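Local coordinates for protein laccase (Botrytis aclada, PDB 3SQR) that oxidises phenolic substrates such as hydroquinones with its copper centres while reducing dioxygen to water, and probably takes part in lignin degradation and detoxification, at residues G249-T261 with A341-S353. Numbering follows the deposited sequence.
Sequences GGKKFELTFVEGT and ANATGILRYDSSS. With NAG (2-acetamido-2-deoxy-beta-D-glucopyranose), chain K; NAG (2-acetamido-2-deoxy-beta-D-glucopyranose), chain C; SO4 (sulfate ion), chain M.
Residues 254-256, the edge strand of a mixed sheet in the second cupredoxin-like domain of this multicopper oxidase, run parallel to 344-348, the axes of these short segments approaching to 4.7 Å. Four backbone bonds join them: Ile346 N to Phe253 O, Leu255 N to Ile346 O, Arg348 N to Leu255 O and Phe257 N to Arg348 O. Strand 323-327 flanks 344-348 on its other side.

On the sheet face of Leu255, Leu347 CD1 sits 3.4 Å from the centroid of the Phe257 ring, 7° off its normal. Phe257 in turn presents its edge to the face of Tyr349, planes at 86°, while Tyr349 OH bonds to His283 and Ala319.

On the opposite face, with Ile346 and Thr256, Glu254 OE2 lies 3.4 Å from Arg348 CB. The guanidinium of Arg348 has Ile346 CG2 over one face; NH1 binds Ala355 O, whereas NE and NH2 hold a sulfate ion, likely a crystallisation additive, that Lys251 also grips. Ahead of strand 254-256, Lys252 NZ donates to Thr344 OG1 at 2.8 Å and also bonds to Asn234 OD1. Nearby, a water accepts from Phe253 N and donates to Thr344 O, each at 2.8 Å.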
loop_
_atom_site.group_PDB
_atom_site.type_symbol
_atom_site.label_atom_id
_atom_site.label_comp_id
_atom_site.label_asym_id
_atom_site.label_seq_id
_atom_site.Cartn_x
_atom_site.Cartn_y
_atom_site.Cartn_z
ATOM N N GLY A 249 20.030 5.388 21.308
ATOM C CA GLY A 249 19.092 4.577 22.095
ATOM C C GLY A 249 18.082 3.839 21.242
ATOM O O GLY A 249 17.141 3.229 21.773
ATOM N N GLY A 250 18.259 3.871 19.911
ATOM C CA GLY A 250 17.314 3.132 19.078
ATOM C C GLY A 250 17.390 1.687 19.462
ATOM O O GLY A 250 18.466 1.179 19.764
ATOM N N LYS A 251 16.269 1.001 19.371
ATOM C CA LYS A 251 16.174 -0.381 19.699
ATOM C C LYS A 251 15.587 -1.166 18.554
ATOM O O LYS A 251 14.690 -0.698 17.874
ATOM C CB LYS A 251 15.299 -0.616 20.957
ATOM C CG LYS A 251 16.051 -0.546 22.279
ATOM C CD LYS A 251 15.200 -1.082 23.490
ATOM C CE LYS A 251 15.080 -2.645 23.546
ATOM N NZ LYS A 251 14.649 -3.054 24.919
ATOM N N LYS A 252 16.083 -2.387 18.398
ATOM C CA LYS A 252 15.536 -3.331 17.469
ATOM C C LYS A 252 14.115 -3.621 17.833
ATOM O O LYS A 252 13.741 -3.766 19.035
ATOM C CB LYS A 252 16.270 -4.651 17.476
ATOM C CG LYS A 252 17.672 -4.592 16.838
ATOM C CD LYS A 252 17.651 -4.061 15.403
ATOM C CE LYS A 252 18.985 -4.216 14.670
ATOM N NZ LYS A 252 18.962 -3.588 13.258
ATOM N N PHE A 253 13.299 -3.700 16.784
ATOM C CA PHE A 253 11.995 -4.300 16.874
ATOM C C PHE A 253 12.138 -5.660 17.557
ATOM O O PHE A 253 13.066 -6.390 17.282
ATOM C CB PHE A 253 11.437 -4.583 15.499
ATOM C CG PHE A 253 10.220 -5.466 15.495
ATOM C CD1 PHE A 253 9.021 -4.998 16.033
ATOM C CD2 PHE A 253 10.260 -6.774 15.009
ATOM C CE1 PHE A 253 7.878 -5.766 16.034
ATOM C CE2 PHE A 253 9.104 -7.589 15.020
ATOM C CZ PHE A 253 7.899 -7.076 15.556
ATOM N N GLU A 254 11.225 -5.962 18.439
ATOM C CA GLU A 254 11.265 -7.260 19.116
ATOM C C GLU A 254 9.922 -7.885 19.096
ATOM O O GLU A 254 8.900 -7.178 19.282
ATOM C CB GLU A 254 11.713 -7.067 20.564
ATOM C CG GLU A 254 12.015 -8.359 21.317
ATOM C CD GLU A 254 10.816 -9.047 21.942
ATOM O OE1 GLU A 254 9.758 -8.394 22.090
ATOM O OE2 GLU A 254 10.941 -10.254 22.286
ATOM N N LEU A 255 9.915 -9.198 18.954
ATOM C CA LEU A 255 8.737 -10.015 18.860
ATOM C C LEU A 255 9.025 -11.258 19.736
ATOM O O LEU A 255 10.069 -11.851 19.558
ATOM C CB LEU A 255 8.541 -10.477 17.407
ATOM C CG LEU A 255 7.357 -11.405 17.166
ATOM C CD1 LEU A 255 5.997 -10.925 17.773
ATOM C CD2 LEU A 255 7.247 -11.811 15.691
ATOM N N THR A 256 8.144 -11.526 20.669
ATOM C CA THR A 256 8.276 -12.684 21.581
ATOM C C THR A 256 7.403 -13.819 21.209
ATOM O O THR A 256 6.187 -13.645 21.017
ATOM C CB THR A 256 7.969 -12.239 22.981
ATOM O OG1 THR A 256 8.942 -11.275 23.314
ATOM C CG2 THR A 256 8.052 -13.448 23.961
ATOM N N PHE A 257 7.984 -15.017 21.114
ATOM C CA PHE A 257 7.235 -16.188 20.823
ATOM C C PHE A 257 7.239 -17.102 22.078
ATOM O O PHE A 257 8.246 -17.182 22.816
ATOM C CB PHE A 257 7.822 -17.023 19.694
ATOM C CG PHE A 257 7.479 -16.593 18.309
ATOM C CD1 PHE A 257 6.572 -15.550 18.044
ATOM C CD2 PHE A 257 8.093 -17.207 17.247
ATOM C CE1 PHE A 257 6.311 -15.204 16.724
ATOM C CE2 PHE A 257 7.823 -16.845 15.915
ATOM C CZ PHE A 257 6.924 -15.848 15.688
ATOM N N VAL A 258 6.092 -17.714 22.289
ATOM C CA VAL A 258 5.884 -18.824 23.212
ATOM C C VAL A 258 5.927 -20.146 22.439
ATOM O O VAL A 258 5.252 -20.403 21.452
ATOM C CB VAL A 258 4.533 -18.700 23.957
ATOM C CG1 VAL A 258 4.291 -20.041 24.811
ATOM C CG2 VAL A 258 4.491 -17.470 24.832
ATOM N N GLU A 259 6.786 -21.035 22.906
ATOM C CA GLU A 259 7.064 -22.219 22.192
ATOM C C GLU A 259 5.760 -23.020 21.933
ATOM O O GLU A 259 4.920 -23.116 22.809
ATOM C CB GLU A 259 8.101 -23.013 23.051
ATOM C CG GLU A 259 8.405 -24.289 22.468
ATOM C CD GLU A 259 9.437 -24.290 21.377
ATOM O OE1 GLU A 259 10.459 -23.573 21.428
ATOM O OE2 GLU A 259 9.257 -25.088 20.465
ATOM N N GLY A 260 5.610 -23.541 20.725
ATOM C CA GLY A 260 4.435 -24.318 20.296
ATOM C C GLY A 260 3.230 -23.481 19.851
ATOM O O GLY A 260 2.260 -24.034 19.373
ATOM N N THR A 261 3.319 -22.159 19.958
ATOM C CA THR A 261 2.187 -21.286 19.604
ATOM C C THR A 261 2.277 -20.957 18.096
ATOM O O THR A 261 3.381 -20.760 17.558
ATOM C CB THR A 261 2.215 -20.003 20.421
ATOM O OG1 THR A 261 2.186 -20.285 21.827
ATOM C CG2 THR A 261 0.980 -19.085 20.132
ATOM N N ALA A 341 22.009 -3.428 5.799
ATOM C CA ALA A 341 22.264 -4.621 6.556
ATOM C C ALA A 341 21.522 -4.595 7.907
ATOM O O ALA A 341 21.354 -5.657 8.518
ATOM C CB ALA A 341 23.810 -4.846 6.772
ATOM N N ASN A 342 21.127 -3.405 8.351
ATOM C CA ASN A 342 20.448 -3.214 9.653
ATOM C C ASN A 342 18.939 -3.203 9.612
ATOM O O ASN A 342 18.290 -2.889 10.612
ATOM C CB ASN A 342 20.948 -1.980 10.361
ATOM C CG ASN A 342 22.462 -1.909 10.490
ATOM O OD1 ASN A 342 23.114 -1.194 9.701
ATOM N ND2 ASN A 342 23.036 -2.617 11.453
ATOM N N ALA A 343 18.380 -3.632 8.469
ATOM C CA ALA A 343 16.906 -3.810 8.335
ATOM C C ALA A 343 16.551 -5.154 8.938
ATOM O O ALA A 343 16.240 -6.093 8.240
ATOM C CB ALA A 343 16.490 -3.751 6.870
ATOM N N THR A 344 16.600 -5.209 10.261
ATOM C CA THR A 344 16.442 -6.403 11.016
ATOM C C THR A 344 15.726 -6.062 12.324
ATOM O O THR A 344 15.675 -4.892 12.754
ATOM C CB THR A 344 17.810 -7.045 11.433
ATOM O OG1 THR A 344 18.560 -6.140 12.242
ATOM C CG2 THR A 344 18.618 -7.438 10.171
ATOM N N GLY A 345 15.232 -7.111 12.930
ATOM C CA GLY A 345 14.667 -7.092 14.268
ATOM C C GLY A 345 15.038 -8.395 14.962
ATOM O O GLY A 345 15.806 -9.177 14.428
ATOM N N ILE A 346 14.495 -8.575 16.140
ATOM C CA ILE A 346 14.807 -9.705 16.995
ATOM C C ILE A 346 13.571 -10.413 17.444
ATOM O O ILE A 346 12.609 -9.803 17.995
ATOM C CB ILE A 346 15.585 -9.233 18.285
ATOM C CG1 ILE A 346 16.881 -8.558 17.920
ATOM C CG2 ILE A 346 15.827 -10.416 19.172
ATOM C CD1 ILE A 346 17.614 -7.911 19.134
ATOM N N LEU A 347 13.567 -11.734 17.201
ATOM C CA LEU A 347 12.622 -12.649 17.711
ATOM C C LEU A 347 13.233 -13.321 18.958
ATOM O O LEU A 347 14.342 -13.790 18.863
ATOM C CB LEU A 347 12.378 -13.731 16.692
ATOM C CG LEU A 347 11.381 -14.796 17.152
ATOM C CD1 LEU A 347 9.981 -14.230 17.205
ATOM C CD2 LEU A 347 11.441 -15.971 16.203
ATOM N N ARG A 348 12.511 -13.298 20.059
ATOM C CA ARG A 348 12.944 -13.943 21.340
ATOM C C ARG A 348 11.927 -14.960 21.759
ATOM O O ARG A 348 10.709 -14.713 21.730
ATOM C CB ARG A 348 13.071 -12.905 22.420
ATOM C CG ARG A 348 14.013 -11.776 22.071
ATOM C CD ARG A 348 14.302 -11.009 23.335
ATOM N NE ARG A 348 15.087 -9.831 23.136
ATOM C CZ ARG A 348 16.376 -9.832 22.828
ATOM N NH1 ARG A 348 17.052 -10.965 22.663
ATOM N NH2 ARG A 348 16.991 -8.685 22.682
ATOM N N TYR A 349 12.406 -16.121 22.213
ATOM C CA TYR A 349 11.525 -17.088 22.868
ATOM C C TYR A 349 11.543 -16.859 24.350
ATOM O O TYR A 349 10.709 -17.393 25.086
ATOM C CB TYR A 349 11.968 -18.509 22.540
ATOM C CG TYR A 349 11.484 -19.092 21.223
ATOM C CD1 TYR A 349 11.985 -18.632 20.008
ATOM C CD2 TYR A 349 10.505 -20.072 21.187
ATOM C CE1 TYR A 349 11.556 -19.155 18.821
ATOM C CE2 TYR A 349 10.086 -20.633 19.976
ATOM C CZ TYR A 349 10.605 -20.146 18.808
ATOM O OH TYR A 349 10.253 -20.646 17.610
ATOM N N ASP A 350 12.507 -16.086 24.800
ATOM C CA ASP A 350 12.558 -15.691 26.179
ATOM C C ASP A 350 12.736 -14.185 26.195
ATOM O O ASP A 350 13.808 -13.656 25.880
ATOM C CB ASP A 350 13.727 -16.410 26.874
ATOM C CG ASP A 350 13.952 -15.920 28.298
ATOM O OD1 ASP A 350 13.159 -15.088 28.798
ATOM O OD2 ASP A 350 14.949 -16.378 28.918
ATOM N N SER A 351 11.675 -13.507 26.601
ATOM C CA SER A 351 11.556 -12.039 26.522
ATOM C C SER A 351 12.520 -11.332 27.463
ATOM O O SER A 351 12.773 -10.125 27.308
ATOM C CB SER A 351 10.110 -11.576 26.808
ATOM O OG SER A 351 9.638 -11.929 28.118
ATOM N N SER A 352 13.033 -12.085 28.441
ATOM C CA SER A 352 13.987 -11.547 29.383
ATOM C C SER A 352 15.405 -11.582 28.822
ATOM O O SER A 352 16.293 -10.942 29.371
ATOM C CB SER A 352 13.868 -12.295 30.715
ATOM O OG SER A 352 14.581 -13.501 30.622
ATOM N N SER A 353 15.639 -12.281 27.715
ATOM C CA SER A 353 16.933 -12.204 27.064
ATOM C C SER A 353 17.106 -10.781 26.535
ATOM O O SER A 353 16.165 -10.160 26.001
ATOM C CB SER A 353 17.082 -13.196 25.920
ATOM O OG SER A 353 18.424 -13.204 25.437
HETATM C C1 NAG K . 24.475 -2.528 11.551
HETATM C C2 NAG K . 24.930 -2.270 12.962
HETATM C C3 NAG K . 26.466 -2.456 13.054
HETATM C C4 NAG K . 26.771 -3.850 12.513
HETATM C C5 NAG K . 26.331 -3.927 11.066
HETATM C C6 NAG K . 26.561 -5.322 10.515
HETATM C C7 NAG K . 23.421 -0.761 14.123
HETATM C C8 NAG K . 23.036 0.652 14.399
HETATM N N2 NAG K . 24.486 -0.952 13.315
HETATM O O3 NAG K . 26.857 -2.319 14.402
HETATM O O4 NAG K . 28.133 -4.142 12.504
HETATM O O5 NAG K . 24.951 -3.763 11.064
HETATM O O6 NAG K . 25.800 -5.376 9.340
HETATM O O7 NAG K . 22.739 -1.685 14.621
HETATM C C1 NAG C . 3.616 -3.070 15.558
HETATM C C2 NAG C . 3.221 -4.183 16.524
HETATM C C3 NAG C . 1.714 -4.129 16.686
HETATM C C4 NAG C . 1.244 -2.770 17.183
HETATM C C5 NAG C . 1.924 -1.618 16.376
HETATM C C6 NAG C . 2.042 -0.370 17.214
HETATM C C7 NAG C . 4.019 -6.466 16.619
HETATM C C8 NAG C . 4.154 -7.821 15.946
HETATM N N2 NAG C . 3.445 -5.475 15.951
HETATM O O3 NAG C . 1.239 -5.152 17.529
HETATM O O4 NAG C . -0.185 -2.670 17.042
HETATM O O5 NAG C . 3.288 -1.845 16.124
HETATM O O6 NAG C . 2.296 0.753 16.367
HETATM O O7 NAG C . 4.424 -6.246 17.765
HETATM S S SO4 M . 13.964 -6.314 23.964
HETATM O O1 SO4 M . 14.470 -5.650 25.155
HETATM O O2 SO4 M . 13.099 -5.362 23.258
HETATM O O3 SO4 M . 15.054 -6.689 23.077
HETATM O O4 SO4 M . 13.204 -7.507 24.371
HETATM O O HOH W 1 21.499 -3.940 12.760
HETATM O O HOH W 2 14.259 -2.935 14.220
#